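Local coordinates for protein ketosynthase (Streptomyces sp. MSC090213JE08, PDB 6KXD) that probably catalyses the condensation of a fatty acyl chain with malonyl-ACP, as the ketosynthase of a ketosynthase/chain length factor pair in polyketide synthesis, at residues A[79-90]-A[148-156]; A[105-113]-A[169-180]. All blocks are in the same frame, centred on the assembly; numbering follows the deposited sequence.

Overall arrangement
Both interactions belong to the N-terminal half of the thiolase fold, and their centres lie about 13 Å apart. Their segments alternate along the chain: helix 79-90, strand 105-110, helix 148-156, then helix 172-180. Interaction 1 pairs two helices in the outer layer, its centre about 15 Å from that of the chain. Interaction 2 is deeper, at about 8 Å, where strand 105-110 of the mixed sheet meets the central helix. The strand joins the layers, because Val109 takes Ile152 of the outer helix on one side while Thr108 points to the inner helix and Gly110 lets it come close. The probable active-site Cys170 lies in the 3-10 turn leading into helix 172-180.

Interaction 1: A[79-90]-A[148-156]; sequences GQYAVAAARMAV and LSTVIAREL
Helices 79-90 and 148-156 lie side by side in the outer helical layer of the thiolase fold, crossing at -45° with 8.8 Å between their axes. They start closest, with the CA atoms of Gly79 and Leu148 4.9 Å apart, and spread toward Arg87 and Leu156. At the near end Leu148 lays its CD2 methyl on the Gly79 backbone, 3.5 Å from Gly79 N. Along the middle, alanines on helix 79-90 make room for branched residues opposite: Ile152 lays CG2 against Ala86 CB at 3.7 Å. Val83 is the wedge. With CG1 anti to its own N (chi1 174°), that methyl meets the aliphatic CG of Glu155, while CG2 presses on Val151 CG2 at 3.3 Å, tighter than normal contact. Toward the far end Leu156 and Val90 meet tip to tip through their methyls. Arg87, its chain bent at chi2 and chi3, slides past Leu156 in the opposite direction, and Leu156 CD2 sits over the centre of one guanidinium face. A salt bridge joins Arg87 NH2 to Glu155 OE2 at 2.7 Å. Glu155 also accepts from the backbone N of His68, His69 and Val70, and Arg87 has further partners in Glu97 and the carbonyl of Trp66, so the buried charges are shared among several groups. A leucine in place of Arg87 would probably leave the buried Glu155 carboxylate without this countercharge, and lose the bonds to Glu97 and to the Trp66 carbonyl. Glu155 OE2 lies in the guanidinium plane but is met from above its own carboxylate, the two planes standing 87° apart.

Interaction 2: A[105-113]-A[169-180]; sequences AVITVGTTD and ACAAGNYSVGYG
Gly110 and Ala172 are where the backbones of strand 105-110 and helix 172-180, the central helix of the thiolase fold, come nearest, their CA atoms 4.2 Å apart; the helix runs nearly antiparallel to the strand (165°) with the axes 6.7 Å apart. Such closeness depends on small residues: Ala172 CB comes within 3.4 Å of Gly110 CA, and a side chain on Gly110 would collide with it. A further apolar contact is at the far end, where Val106 crosses Tyr179 at about a right angle and puts CG1 3.9 Å from Tyr179 CD2. Beside them the Thr108 methyl lies close to the backbone of the helix, CG2 being 3.2 Å from Ser176 O. The tyrosine hydroxyl goes elsewhere, to Glu162, and its ring meets that of Tyr187 of the neighbouring subunit, so this end of the contact borders the dimer interface. Polar contacts centre on Ser176. Its hydroxyl donates back to Ala172 O at 3.0 Å, from above the carbonyl plane, and that oxygen also takes the backbone N of Ser176. Thr108 OG1, placed anti to its own N (chi1 176°), lies 3.4 Å from Ser176 OG, at best a weak hydrogen bond. At the helix start, Ala169 precedes Cys170, whose side chain touches His301 and His336, an arrangement consistent with the Cys-His-His active site of ketosynthases. There the loop after the strand closes on the turn before the cysteine: Thr112, its N held by Asp198, sets OG1 2.9 Å from Ala169 CA.

Interaction 1: A[79-90]-A[148-156]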
ATOM      1  N   GLY A  79       0.120   7.867 -11.743  1.00 38.10           N
ATOM      2  CA  GLY A  79       1.295   7.119 -12.228  1.00 37.93           C
ATOM      3  C   GLY A  79       2.253   8.049 -12.939  1.00 39.61           C
ATOM      4  O   GLY A  79       3.433   8.019 -12.724  1.00 38.20           O
ATOM      5  N   GLN A  80       1.708   8.959 -13.746  1.00 43.22           N
ATOM      6  CA  GLN A  80       2.562   9.916 -14.405  1.00 42.99           C
ATOM      7  C   GLN A  80       3.272  10.777 -13.372  1.00 41.16           C
ATOM      8  O   GLN A  80       4.465  10.983 -13.452  1.00 41.49           O
ATOM      9  CB  GLN A  80       1.806  10.737 -15.452  1.00 39.16           C
ATOM     10  CG  GLN A  80       1.236   9.874 -16.549  1.00 44.39           C
ATOM     11  CD  GLN A  80       0.385  10.695 -17.487  1.00 45.20           C
ATOM     12  OE1 GLN A  80       0.460  11.918 -17.497  1.00 46.07           O
ATOM     13  NE2 GLN A  80      -0.363  10.012 -18.312  1.00 45.79           N
ATOM     14  N   TYR A  81       2.553  11.248 -12.346  1.00 38.73           N
ATOM     15  CA  TYR A  81       3.225  12.034 -11.378  1.00 39.85           C
ATOM     16  C   TYR A  81       4.331  11.252 -10.678  1.00 40.09           C
ATOM     17  O   TYR A  81       5.430  11.802 -10.388  1.00 42.42           O
ATOM     18  CB  TYR A  81       2.258  12.538 -10.316  1.00 41.83           C
ATOM     19  CG  TYR A  81       1.215  13.520 -10.766  1.00 43.49           C
ATOM     20  CD1 TYR A  81       1.366  14.287 -11.911  1.00 43.23           C
ATOM     21  CD2 TYR A  81       0.097  13.763  -9.983  1.00 43.72           C
ATOM     22  CE1 TYR A  81       0.398  15.198 -12.292  1.00 41.73           C
ATOM     23  CE2 TYR A  81      -0.862  14.694 -10.344  1.00 48.89           C
ATOM     24  CZ  TYR A  81      -0.696  15.434 -11.499  1.00 50.56           C
ATOM     25  OH  TYR A  81      -1.610  16.348 -11.925  1.00 47.52           O
ATOM     26  N   ALA A  82       4.056   9.970 -10.402  1.00 41.04           N
ATOM     27  CA  ALA A  82       4.973   9.162  -9.653  1.00 37.36           C
ATOM     28  C   ALA A  82       6.288   9.035 -10.442  1.00 39.13           C
ATOM     29  O   ALA A  82       7.400   9.239  -9.909  1.00 42.16           O
ATOM     30  CB  ALA A  82       4.371   7.813  -9.423  1.00 37.78           C
ATOM     31  N   VAL A  83       6.101   8.737 -11.723  1.00 39.17           N
ATOM     32  CA  VAL A  83       7.233   8.476 -12.637  1.00 37.73           C
ATOM     33  C   VAL A  83       8.030   9.780 -12.803  1.00 41.96           C
ATOM     34  O   VAL A  83       9.264   9.769 -12.700  1.00 42.17           O
ATOM     35  CB  VAL A  83       6.742   7.915 -13.988  1.00 40.80           C
ATOM     36  CG1 VAL A  83       7.884   7.788 -14.987  1.00 46.34           C
ATOM     37  CG2 VAL A  83       6.074   6.560 -13.861  1.00 40.75           C
ATOM     38  N   ALA A  84       7.331  10.902 -13.039  1.00 43.68           N
ATOM     39  CA  ALA A  84       8.008  12.198 -13.164  1.00 45.67           C
ATOM     40  C   ALA A  84       8.820  12.527 -11.901  1.00 48.64           C
ATOM     41  O   ALA A  84       9.977  12.877 -12.000  1.00 43.66           O
ATOM     42  CB  ALA A  84       7.003  13.266 -13.533  1.00 46.77           C
ATOM     43  N   ALA A  85       8.225  12.416 -10.692  1.00 40.47           N
ATOM     44  CA  ALA A  85       8.924  12.698  -9.504  1.00 44.59           C
ATOM     45  C   ALA A  85      10.100  11.733  -9.320  1.00 41.01           C
ATOM     46  O   ALA A  85      11.137  12.125  -8.760  1.00 45.22           O
ATOM     47  CB  ALA A  85       7.988  12.643  -8.312  1.00 44.98           C
ATOM     48  N   ALA A  86       9.924  10.468  -9.705  1.00 43.18           N
ATOM     49  CA  ALA A  86      10.978   9.505  -9.581  1.00 39.61           C
ATOM     50  C   ALA A  86      12.166   9.928 -10.458  1.00 43.52           C
ATOM     51  O   ALA A  86      13.294   9.901  -9.978  1.00 42.67           O
ATOM     52  CB  ALA A  86      10.496   8.141  -9.977  1.00 42.90           C
ATOM     53  N   ARG A  87      11.876  10.272 -11.715  1.00 44.68           N
ATOM     54  CA  ARG A  87      12.905  10.794 -12.665  1.00 45.34           C
ATOM     55  C   ARG A  87      13.636  11.939 -11.965  1.00 46.08           C
ATOM     56  O   ARG A  87      14.819  11.887 -11.768  1.00 51.02           O
ATOM     57  CB  ARG A  87      12.247  11.154 -13.999  1.00 47.53           C
ATOM     58  CG  ARG A  87      13.136  11.925 -14.968  1.00 56.36           C
ATOM     59  CD  ARG A  87      14.190  11.042 -15.583  1.00 53.64           C
ATOM     60  NE  ARG A  87      13.623  10.055 -16.500  1.00 57.11           N
ATOM     61  CZ  ARG A  87      14.314   9.016 -16.946  1.00 56.80           C
ATOM     62  NH1 ARG A  87      15.588   8.893 -16.610  1.00 54.69           N
ATOM     63  NH2 ARG A  87      13.732   8.081 -17.670  1.00 46.11           N
ATOM     64  N   MET A  88      12.883  12.954 -11.542  1.00 47.93           N
ATOM     65  CA  MET A  88      13.453  14.104 -10.888  1.00 47.89           C
ATOM     66  C   MET A  88      14.317  13.696  -9.703  1.00 49.32           C
ATOM     67  O   MET A  88      15.354  14.261  -9.470  1.00 46.04           O
ATOM     68  CB  MET A  88      12.368  15.039 -10.361  1.00 48.66           C
ATOM     69  CG  MET A  88      11.671  15.760 -11.437  1.00 56.95           C
ATOM     70  SD  MET A  88      10.485  16.891 -10.668  1.00 59.36           S
ATOM     71  CE  MET A  88       9.083  16.429 -11.663  1.00 53.49           C
ATOM     72  N   ALA A  89      13.838  12.726  -8.916  1.00 44.02           N
ATOM     73  CA  ALA A  89      14.510  12.377  -7.718  1.00 43.01           C
ATOM     74  C   ALA A  89      15.855  11.728  -8.059  1.00 41.61           C
ATOM     75  O   ALA A  89      16.829  11.996  -7.370  1.00 47.90           O
ATOM     76  CB  ALA A  89      13.667  11.443  -6.897  1.00 44.70           C
ATOM     77  N   VAL A  90      15.872  10.840  -9.054  1.00 47.29           N
ATOM     78  CA  VAL A  90      17.113  10.172  -9.374  1.00 48.59           C
ATOM     79  C   VAL A  90      18.055  11.183 -10.052  1.00 47.85           C
ATOM     80  O   VAL A  90      19.243  11.215  -9.707  1.00 53.98           O
ATOM     81  CB  VAL A  90      16.936   8.869 -10.166  1.00 50.16           C
ATOM     82  CG1 VAL A  90      16.194   7.828  -9.341  1.00 54.02           C
ATOM     83  CG2 VAL A  90      16.291   9.056 -11.522  1.00 49.74           C
ATOM     84  N   LEU A 148       1.606   1.920  -9.868  1.00 35.39           N
ATOM     85  CA  LEU A 148       2.287   3.121  -9.559  1.00 39.52           C
ATOM     86  C   LEU A 148       3.761   2.882  -9.271  1.00 40.77           C
ATOM     87  O   LEU A 148       4.577   3.765  -9.525  1.00 40.14           O
ATOM     88  CB  LEU A 148       1.677   3.782  -8.326  1.00 40.44           C
ATOM     89  CG  LEU A 148       0.212   4.189  -8.446  1.00 45.30           C
ATOM     90  CD1 LEU A 148      -0.219   4.914  -7.181  1.00 46.68           C
ATOM     91  CD2 LEU A 148      -0.012   5.061  -9.664  1.00 46.51           C
ATOM     92  N   SER A 149       4.081   1.714  -8.692  1.00 38.12           N
ATOM     93  CA  SER A 149       5.432   1.353  -8.350  1.00 37.05           C
ATOM     94  C   SER A 149       6.154   0.754  -9.534  1.00 38.14           C
ATOM     95  O   SER A 149       7.285   1.124  -9.782  1.00 40.79           O
ATOM     96  CB  SER A 149       5.425   0.401  -7.135  1.00 39.16           C
ATOM     97  OG  SER A 149       5.318   1.209  -5.990  1.00 53.12           O
ATOM     98  N   THR A 150       5.483  -0.146 -10.231  1.00 38.98           N
ATOM     99  CA  THR A 150       6.103  -0.901 -11.324  1.00 39.71           C
ATOM    100  C   THR A 150       6.446   0.025 -12.502  1.00 43.55           C
ATOM    101  O   THR A 150       7.471  -0.176 -13.157  1.00 39.48           O
ATOM    102  CB  THR A 150       5.250  -2.076 -11.805  1.00 40.17           C
ATOM    103  OG1 THR A 150       3.986  -1.645 -12.326  1.00 41.62           O
ATOM    104  CG2 THR A 150       5.087  -3.115 -10.713  1.00 42.97           C
ATOM    105  N   VAL A 151       5.631   1.055 -12.773  1.00 38.72           N
ATOM    106  CA  VAL A 151       5.953   1.922 -13.927  1.00 41.20           C
ATOM    107  C   VAL A 151       7.250   2.694 -13.696  1.00 39.24           C
ATOM    108  O   VAL A 151       7.877   3.066 -14.675  1.00 42.07           O
ATOM    109  CB  VAL A 151       4.839   2.906 -14.304  1.00 40.82           C
ATOM    110  CG1 VAL A 151       3.674   2.200 -14.945  1.00 44.45           C
ATOM    111  CG2 VAL A 151       4.439   3.753 -13.106  1.00 42.83           C
ATOM    112  N   ILE A 152       7.568   3.051 -12.447  1.00 37.07           N
ATOM    113  CA  ILE A 152       8.804   3.698 -12.135  1.00 38.27           C
ATOM    114  C   ILE A 152       9.943   2.773 -12.548  1.00 40.69           C
ATOM    115  O   ILE A 152      10.926   3.249 -13.118  1.00 40.36           O
ATOM    116  CB  ILE A 152       8.937   4.071 -10.667  1.00 35.93           C
ATOM    117  CG1 ILE A 152       7.907   5.148 -10.314  1.00 39.45           C
ATOM    118  CG2 ILE A 152      10.368   4.478 -10.363  1.00 40.08           C
ATOM    119  CD1 ILE A 152       7.772   5.418  -8.873  1.00 39.37           C
ATOM    120  N   ALA A 153       9.809   1.489 -12.201  1.00 39.18           N
ATOM    121  CA  ALA A 153      10.883   0.556 -12.521  1.00 39.30           C
ATOM    122  C   ALA A 153      11.027   0.511 -14.044  1.00 40.63           C
ATOM    123  O   ALA A 153      12.158   0.438 -14.602  1.00 41.04           O
ATOM    124  CB  ALA A 153      10.645  -0.810 -11.937  1.00 39.10           C
ATOM    125  N   ARG A 154       9.883   0.489 -14.716  1.00 39.13           N
ATOM    126  CA  ARG A 154       9.849   0.447 -16.173  1.00 42.93           C
ATOM    127  C   ARG A 154      10.571   1.661 -16.757  1.00 41.37           C
ATOM    128  O   ARG A 154      11.415   1.535 -17.651  1.00 41.56           O
ATOM    129  CB  ARG A 154       8.409   0.383 -16.682  1.00 40.62           C
ATOM    130  CG  ARG A 154       7.778  -0.984 -16.507  1.00 46.03           C
ATOM    131  CD  ARG A 154       6.412  -1.049 -17.138  1.00 48.73           C
ATOM    132  NE  ARG A 154       6.463  -0.801 -18.564  1.00 46.67           N
ATOM    133  CZ  ARG A 154       5.395  -0.461 -19.290  1.00 52.77           C
ATOM    134  NH1 ARG A 154       4.208  -0.431 -18.713  1.00 52.56           N
ATOM    135  NH2 ARG A 154       5.525  -0.172 -20.575  1.00 51.82           N
ATOM    136  N   GLU A 155      10.192   2.838 -16.301  1.00 39.24           N
ATOM    137  CA  GLU A 155      10.761   4.093 -16.830  1.00 44.78           C
ATOM    138  C   GLU A 155      12.275   4.202 -16.545  1.00 45.62           C
ATOM    139  O   GLU A 155      13.053   4.664 -17.399  1.00 44.65           O
ATOM    140  CB  GLU A 155      10.015   5.260 -16.211  1.00 41.09           C
ATOM    141  CG  GLU A 155      10.571   6.600 -16.608  1.00 41.29           C
ATOM    142  CD  GLU A 155      10.463   6.954 -18.088  1.00 42.13           C
ATOM    143  OE1 GLU A 155       9.714   6.276 -18.819  1.00 40.77           O
ATOM    144  OE2 GLU A 155      11.153   7.929 -18.499  1.00 48.71           O
ATOM    145  N   LEU A 156      12.716   3.774 -15.356  1.00 40.32           N
ATOM    146  CA  LEU A 156      14.101   3.928 -14.997  1.00 40.07           C
ATOM    147  C   LEU A 156      14.937   2.699 -15.394  1.00 41.93           C
ATOM    148  O   LEU A 156      16.159   2.691 -15.122  1.00 48.08           O
ATOM    149  CB  LEU A 156      14.210   4.253 -13.512  1.00 39.82           C
ATOM    150  CG  LEU A 156      13.507   5.555 -13.133  1.00 41.42           C
ATOM    151  CD1 LEU A 156      13.623   5.802 -11.650  1.00 46.35           C
ATOM    152  CD2 LEU A 156      14.065   6.709 -13.936  1.00 44.92           C
TER

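Interaction 2: A[105-113]-A[169-180]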
ATOM      1  N   ALA A 105      16.911  -2.784  -5.676  1.00 48.66           N
ATOM      2  CA  ALA A 105      16.344  -1.579  -5.101  1.00 43.92           C
ATOM      3  C   ALA A 105      14.921  -1.874  -4.688  1.00 41.21           C
ATOM      4  O   ALA A 105      14.278  -2.831  -5.187  1.00 44.10           O
ATOM      5  CB  ALA A 105      16.380  -0.466  -6.117  1.00 49.00           C
ATOM      6  N   VAL A 106      14.443  -1.032  -3.781  1.00 40.67           N
ATOM      7  CA  VAL A 106      13.082  -1.035  -3.449  1.00 40.12           C
ATOM      8  C   VAL A 106      12.490   0.251  -4.043  1.00 39.66           C
ATOM      9  O   VAL A 106      13.075   1.307  -3.906  1.00 40.69           O
ATOM     10  CB  VAL A 106      12.878  -1.162  -1.928  1.00 43.39           C
ATOM     11  CG1 VAL A 106      11.475  -0.755  -1.501  1.00 52.12           C
ATOM     12  CG2 VAL A 106      13.180  -2.569  -1.453  1.00 41.74           C
ATOM     13  N   ILE A 107      11.314   0.126  -4.669  1.00 37.31           N
ATOM     14  CA  ILE A 107      10.528   1.253  -5.126  1.00 36.54           C
ATOM     15  C   ILE A 107       9.170   1.125  -4.458  1.00 36.13           C
ATOM     16  O   ILE A 107       8.481   0.179  -4.701  1.00 37.56           O
ATOM     17  CB  ILE A 107      10.383   1.256  -6.650  1.00 39.18           C
ATOM     18  CG1 ILE A 107      11.735   1.369  -7.349  1.00 41.66           C
ATOM     19  CG2 ILE A 107       9.407   2.345  -7.082  1.00 41.63           C
ATOM     20  CD1 ILE A 107      11.624   1.273  -8.854  1.00 42.32           C
ATOM     21  N   THR A 108       8.853   2.067  -3.599  1.00 38.26           N
ATOM     22  CA  THR A 108       7.647   1.963  -2.807  1.00 35.93           C
ATOM     23  C   THR A 108       6.984   3.334  -2.847  1.00 37.45           C
ATOM     24  O   THR A 108       7.598   4.335  -2.452  1.00 40.11           O
ATOM     25  CB  THR A 108       7.969   1.358  -1.441  1.00 46.41           C
ATOM     26  OG1 THR A 108       6.782   1.353  -0.649  1.00 55.23           O
ATOM     27  CG2 THR A 108       9.069   2.104  -0.739  1.00 50.95           C
ATOM     28  N   VAL A 109       5.807   3.327  -3.483  1.00 38.26           N
ATOM     29  CA  VAL A 109       5.002   4.463  -3.743  1.00 37.25           C
ATOM     30  C   VAL A 109       3.713   4.290  -2.952  1.00 36.05           C
ATOM     31  O   VAL A 109       3.007   3.322  -3.113  1.00 37.18           O
ATOM     32  CB  VAL A 109       4.677   4.639  -5.230  1.00 42.82           C
ATOM     33  CG1 VAL A 109       3.806   5.862  -5.422  1.00 47.55           C
ATOM     34  CG2 VAL A 109       5.942   4.759  -6.065  1.00 48.42           C
ATOM     35  N   GLY A 110       3.408   5.298  -2.161  1.00 36.83           N
ATOM     36  CA  GLY A 110       2.170   5.346  -1.429  1.00 38.94           C
ATOM     37  C   GLY A 110       1.073   5.934  -2.280  1.00 38.39           C
ATOM     38  O   GLY A 110       1.334   6.771  -3.123  1.00 39.40           O
ATOM     39  N   THR A 111      -0.173   5.542  -2.030  1.00 38.92           N
ATOM     40  CA  THR A 111      -1.295   6.165  -2.682  1.00 39.03           C
ATOM     41  C   THR A 111      -2.565   6.008  -1.855  1.00 41.56           C
ATOM     42  O   THR A 111      -2.711   5.030  -1.119  1.00 41.56           O
ATOM     43  CB  THR A 111      -1.545   5.603  -4.086  1.00 39.27           C
ATOM     44  OG1 THR A 111      -2.313   6.606  -4.747  1.00 38.99           O
ATOM     45  CG2 THR A 111      -2.316   4.314  -4.122  1.00 38.60           C
ATOM     46  N   THR A 112      -3.491   6.963  -2.032  1.00 38.17           N
ATOM     47  CA  THR A 112      -4.824   6.813  -1.427  1.00 38.66           C
ATOM     48  C   THR A 112      -5.785   6.254  -2.460  1.00 37.00           C
ATOM     49  O   THR A 112      -6.472   5.298  -2.220  1.00 39.43           O
ATOM     50  CB  THR A 112      -5.318   8.161  -0.877  1.00 40.83           C
ATOM     51  OG1 THR A 112      -4.408   8.600   0.144  1.00 39.99           O
ATOM     52  CG2 THR A 112      -6.742   8.095  -0.379  1.00 42.39           C
ATOM     53  N   ASP A 113      -5.831   6.944  -3.622  1.00 38.88           N
ATOM     54  CA  ASP A 113      -6.865   6.802  -4.630  1.00 39.54           C
ATOM     55  C   ASP A 113      -6.311   6.239  -5.931  1.00 37.74           C
ATOM     56  O   ASP A 113      -7.056   5.651  -6.697  1.00 40.59           O
ATOM     57  CB  ASP A 113      -7.556   8.135  -4.909  1.00 41.93           C
ATOM     58  CG  ASP A 113      -8.343   8.606  -3.702  1.00 44.93           C
ATOM     59  OD1 ASP A 113      -9.122   7.775  -3.173  1.00 47.35           O
ATOM     60  OD2 ASP A 113      -8.108   9.750  -3.275  1.00 51.12           O
ATOM     61  N   ALA A 169      -3.180   5.301   2.375  1.00 44.55           N
ATOM     62  CA  ALA A 169      -3.791   6.629   2.183  1.00 47.20           C
ATOM     63  C   ALA A 169      -2.856   7.778   2.605  1.00 48.12           C
ATOM     64  O   ALA A 169      -1.730   7.914   2.093  1.00 44.11           O
ATOM     65  CB  ALA A 169      -5.132   6.616   2.846  1.00 48.67           C
ATOM     66  N   CYS A 170      -3.290   8.678   3.506  1.00 50.62           N
ATOM     67  CA  CYS A 170      -2.488   9.881   3.796  1.00 51.66           C
ATOM     68  C   CYS A 170      -1.146   9.572   4.444  1.00 51.91           C
ATOM     69  O   CYS A 170      -0.187  10.404   4.370  1.00 54.68           O
ATOM     70  CB  CYS A 170      -3.205  10.800   4.763  1.00 56.87           C
ATOM     71  SG  CYS A 170      -4.974  10.672   4.506  1.00 59.12           S
ATOM     72  N   ALA A 171      -1.044   8.377   5.038  1.00 40.41           N
ATOM     73  CA  ALA A 171       0.159   8.013   5.711  1.00 39.73           C
ATOM     74  C   ALA A 171       1.108   7.280   4.762  1.00 40.04           C
ATOM     75  O   ALA A 171       2.197   6.953   5.139  1.00 39.36           O
ATOM     76  CB  ALA A 171      -0.157   7.153   6.910  1.00 38.19           C
ATOM     77  N   ALA A 172       0.686   7.067   3.517  1.00 42.42           N
ATOM     78  CA  ALA A 172       1.341   6.085   2.672  1.00 39.36           C
ATOM     79  C   ALA A 172       2.769   6.542   2.351  1.00 42.09           C
ATOM     80  O   ALA A 172       3.676   5.744   2.350  1.00 41.41           O
ATOM     81  CB  ALA A 172       0.491   5.832   1.458  1.00 40.15           C
ATOM     82  N   GLY A 173       2.994   7.843   2.140  1.00 39.35           N
ATOM     83  CA  GLY A 173       4.351   8.353   1.888  1.00 39.21           C
ATOM     84  C   GLY A 173       5.338   8.017   3.002  1.00 37.94           C
ATOM     85  O   GLY A 173       6.386   7.560   2.772  1.00 41.08           O
ATOM     86  N   ASN A 174       4.934   8.235   4.248  1.00 37.19           N
ATOM     87  CA  ASN A 174       5.732   7.943   5.401  1.00 36.08           C
ATOM     88  C   ASN A 174       5.936   6.431   5.549  1.00 40.89           C
ATOM     89  O   ASN A 174       7.027   5.983   5.892  1.00 39.52           O
ATOM     90  CB  ASN A 174       5.087   8.481   6.677  1.00 36.25           C
ATOM     91  CG  ASN A 174       5.539   9.882   7.030  1.00 38.34           C
ATOM     92  OD1 ASN A 174       6.390  10.445   6.331  1.00 40.89           O
ATOM     93  ND2 ASN A 174       4.909  10.462   8.048  1.00 39.36           N
ATOM     94  N   TYR A 175       4.873   5.660   5.307  1.00 36.41           N
ATOM     95  CA  TYR A 175       5.039   4.189   5.318  1.00 38.31           C
ATOM     96  C   TYR A 175       6.114   3.775   4.329  1.00 37.46           C
ATOM     97  O   TYR A 175       6.934   2.875   4.601  1.00 39.05           O
ATOM     98  CB  TYR A 175       3.784   3.456   4.902  1.00 36.40           C
ATOM     99  CG  TYR A 175       2.794   3.209   6.001  1.00 38.15           C
ATOM    100  CD1 TYR A 175       2.063   4.246   6.557  1.00 35.04           C
ATOM    101  CD2 TYR A 175       2.557   1.924   6.440  1.00 38.09           C
ATOM    102  CE1 TYR A 175       1.125   3.991   7.539  1.00 36.35           C
ATOM    103  CE2 TYR A 175       1.613   1.657   7.400  1.00 37.77           C
ATOM    104  CZ  TYR A 175       0.890   2.697   7.951  1.00 36.64           C
ATOM    105  OH  TYR A 175      -0.032   2.386   8.915  1.00 37.19           O
ATOM    106  N   SER A 176       6.063   4.410   3.160  1.00 39.46           N
ATOM    107  CA  SER A 176       6.936   4.029   2.047  1.00 37.76           C
ATOM    108  C   SER A 176       8.394   4.376   2.372  1.00 39.40           C
ATOM    109  O   SER A 176       9.282   3.578   2.118  1.00 38.59           O
ATOM    110  CB  SER A 176       6.445   4.679   0.756  1.00 39.74           C
ATOM    111  OG  SER A 176       5.192   4.153   0.344  1.00 39.63           O
ATOM    112  N   VAL A 177       8.635   5.587   2.906  1.00 38.78           N
ATOM    113  CA  VAL A 177       9.952   6.019   3.299  1.00 40.43           C
ATOM    114  C   VAL A 177      10.471   5.080   4.392  1.00 39.71           C
ATOM    115  O   VAL A 177      11.614   4.636   4.350  1.00 40.50           O
ATOM    116  CB  VAL A 177       9.951   7.494   3.766  1.00 39.99           C
ATOM    117  CG1 VAL A 177      11.271   7.873   4.390  1.00 47.23           C
ATOM    118  CG2 VAL A 177       9.620   8.467   2.642  1.00 42.11           C
ATOM    119  N   GLY A 178       9.611   4.778   5.363  1.00 40.54           N
ATOM    120  CA  GLY A 178       9.949   3.879   6.443  1.00 41.83           C
ATOM    121  C   GLY A 178      10.320   2.499   5.933  1.00 40.68           C
ATOM    122  O   GLY A 178      11.299   1.899   6.381  1.00 41.71           O
ATOM    123  N   TYR A 179       9.587   2.018   4.921  1.00 38.94           N
ATOM    124  CA  TYR A 179       9.891   0.740   4.338  1.00 39.77           C
ATOM    125  C   TYR A 179      11.240   0.779   3.633  1.00 39.76           C
ATOM    126  O   TYR A 179      12.040  -0.168   3.715  1.00 40.84           O
ATOM    127  CB  TYR A 179       8.807   0.278   3.366  1.00 36.63           C
ATOM    128  CG  TYR A 179       9.037  -1.137   2.907  1.00 37.87           C
ATOM    129  CD1 TYR A 179       9.282  -2.145   3.836  1.00 37.61           C
ATOM    130  CD2 TYR A 179       9.104  -1.464   1.568  1.00 41.80           C
ATOM    131  CE1 TYR A 179       9.502  -3.456   3.441  1.00 39.79           C
ATOM    132  CE2 TYR A 179       9.302  -2.777   1.162  1.00 43.51           C
ATOM    133  CZ  TYR A 179       9.509  -3.773   2.102  1.00 42.50           C
ATOM    134  OH  TYR A 179       9.710  -5.072   1.740  1.00 42.45           O
ATOM    135  N   GLY A 180      11.500   1.868   2.928  1.00 36.65           N
ATOM    136  CA  GLY A 180      12.823   2.062   2.339  1.00 42.30           C
ATOM    137  C   GLY A 180      13.888   1.996   3.412  1.00 41.49           C
ATOM    138  O   GLY A 180      14.899   1.382   3.231  1.00 41.50           O
TER